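Local coordinates for protein 83aa long hypothetical transcriptional regulator asnC (PDB 2ZBC) that binds isoleucine as a stand-alone RAM module and probably takes part in amino-acid-responsive regulation in the manner of Lrp/AsnC proteins, at residues K23-V28 with K53-N58. Numbering follows the deposited sequence.
Sequences KSMSEV and KDFVTN. With ILE (isoleucine), chain I.
Phe55, on helix 49-60, sets its ring against the side chains of the type I turn Met25-Val28, three of which meet it. The turn ends the loop that leads from helix 15-22 into strand 28-34 in the RAM domain, an alpha/beta sandwich of the dimeric alpha-beta barrel class, and the contact ties this connection to the second helix. Glu27 lies over one face: its CB sits 3.9 Å from the ring centroid and 9° off the ring normal, a CH-pi contact. Its chain then bends at chi2, which lays the carboxylate over the CD1-CE1 side of the ring, the two planes 23° apart, with OE1 3.5 Å from Phe55 CE1. Met25, a selenomethionine, works at the edge. Its CE lies in the ring plane, 3.3 Å from Phe55 CZ, while SE approaches obliquely, 4.9 Å from the centroid, as a Met-aromatic contact. Val28 brings CG2 to the same CZ corner at 3.8 Å. The ring reaches this site because Phe55 CG stands anti to the backbone N (chi1 -177°), which carries the ring out from the helix to the turn. A serine at this position would probably leave Glu27 CB and the Met25 methyl without their aromatic partner and open a gap between turn and helix. No hydrogen bond crosses the contact. The turn is closed by its own Val28 N to Met25 O bond and is joined to strand 40-45 by a backbone hydrogen bond between Glu27 and Glu45. Farther round the helix, Lys53, Val56 and Thr57 line the isoleucine pocket, which residues of a second subunit complete. Lys53 also forms a salt bridge with Asp16 of that subunit, and within the helix its NZ donates to Thr57 OG1 at 2.7 Å.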
# COMPACT_ATOMS: atom_id res chain seq x y z
N LYS A 23 17.27 21.06 -6.23
CA LYS A 23 18.49 21.23 -7.07
C LYS A 23 19.62 21.98 -6.37
O LYS A 23 20.79 21.75 -6.68
CB LYS A 23 18.22 22.10 -8.33
CG LYS A 23 17.26 21.61 -9.27
CD LYS A 23 17.25 22.43 -10.63
CE LYS A 23 17.34 23.97 -10.49
NZ LYS A 23 16.72 24.76 -11.66
N SER A 24 19.28 22.90 -5.48
CA SER A 24 20.23 23.88 -4.92
C SER A 24 20.92 23.36 -3.68
O SER A 24 21.83 23.99 -3.16
CB SER A 24 19.52 25.17 -4.52
OG SER A 24 19.20 25.80 -5.73
N MSE A 25 20.50 22.20 -3.21
CA MSE A 25 21.01 21.74 -1.92
C MSE A 25 22.17 20.73 -2.20
O MSE A 25 22.02 19.84 -3.04
CB MSE A 25 19.86 21.20 -1.09
CG MSE A 25 18.82 22.35 -0.30
SE MSE A 25 17.32 21.16 -0.24
CE MSE A 25 17.74 19.75 -1.21
N SER A 26 23.32 20.94 -1.53
CA SER A 26 24.55 20.13 -1.71
C SER A 26 24.38 18.65 -1.33
O SER A 26 25.04 17.78 -1.85
CB SER A 26 25.68 20.75 -0.84
OG SER A 26 26.00 22.06 -1.35
N GLU A 27 23.51 18.37 -0.37
CA GLU A 27 23.26 17.00 0.06
C GLU A 27 22.51 16.18 -0.99
O GLU A 27 22.50 14.92 -0.92
CB GLU A 27 22.45 17.00 1.34
CG GLU A 27 23.13 17.70 2.52
CD GLU A 27 22.82 19.19 2.67
OE1 GLU A 27 22.29 19.80 1.69
OE2 GLU A 27 23.09 19.72 3.78
N VAL A 28 21.83 16.87 -1.93
CA VAL A 28 21.09 16.23 -2.98
C VAL A 28 22.03 16.04 -4.16
O VAL A 28 22.35 17.01 -4.83
CB VAL A 28 19.88 17.10 -3.42
CG1 VAL A 28 19.31 16.59 -4.67
CG2 VAL A 28 18.87 17.12 -2.35
N LYS A 53 19.54 12.75 9.06
CA LYS A 53 18.27 12.90 9.78
C LYS A 53 17.78 14.34 9.78
O LYS A 53 16.59 14.64 9.45
CB LYS A 53 18.38 12.35 11.24
CG LYS A 53 17.18 12.76 12.14
CD LYS A 53 15.88 12.09 11.71
CE LYS A 53 14.78 12.32 12.71
NZ LYS A 53 14.52 13.75 12.83
N ASP A 54 18.71 15.28 10.09
CA ASP A 54 18.41 16.74 10.16
C ASP A 54 17.96 17.26 8.82
O ASP A 54 16.94 17.97 8.73
CB ASP A 54 19.67 17.49 10.64
CG ASP A 54 19.42 18.97 10.93
OD1 ASP A 54 18.33 19.29 11.42
OD2 ASP A 54 20.27 19.86 10.67
N PHE A 55 18.63 16.83 7.75
CA PHE A 55 18.29 17.21 6.42
C PHE A 55 16.92 16.71 6.00
O PHE A 55 16.17 17.49 5.39
CB PHE A 55 19.33 16.72 5.44
CG PHE A 55 19.09 17.15 4.04
CD1 PHE A 55 19.24 18.46 3.66
CD2 PHE A 55 18.81 16.22 3.07
CE1 PHE A 55 18.98 18.87 2.31
CE2 PHE A 55 18.53 16.62 1.75
CZ PHE A 55 18.67 17.93 1.38
N VAL A 56 16.63 15.43 6.23
CA VAL A 56 15.36 14.86 5.92
C VAL A 56 14.25 15.54 6.72
O VAL A 56 13.23 15.95 6.15
CB VAL A 56 15.32 13.28 6.12
CG1 VAL A 56 13.96 12.73 5.91
CG2 VAL A 56 16.28 12.62 5.23
N THR A 57 14.41 15.64 8.04
CA THR A 57 13.35 16.17 8.88
C THR A 57 13.22 17.69 8.76
O THR A 57 12.12 18.20 8.54
CB THR A 57 13.58 15.86 10.39
OG1 THR A 57 13.35 14.49 10.56
CG2 THR A 57 12.56 16.52 11.27
N ASN A 58 14.36 18.39 8.77
CA ASN A 58 14.33 19.84 8.89
C ASN A 58 14.43 20.66 7.62
O ASN A 58 14.24 21.86 7.67
CB ASN A 58 15.25 20.34 10.08
CG ASN A 58 14.78 19.80 11.43
OD1 ASN A 58 15.53 19.19 12.19
ND2 ASN A 58 13.56 20.01 11.73
N ILE I . 9.88 8.22 7.98
CA ILE I . 10.30 9.46 7.25
C ILE I . 11.20 9.16 6.04
O ILE I . 11.56 7.96 5.90
CB ILE I . 11.05 10.40 8.19
CG1 ILE I . 12.44 9.88 8.53
CG2 ILE I . 10.31 10.47 9.50
CD1 ILE I . 13.14 10.77 9.49
OXT ILE I . 11.52 10.12 5.24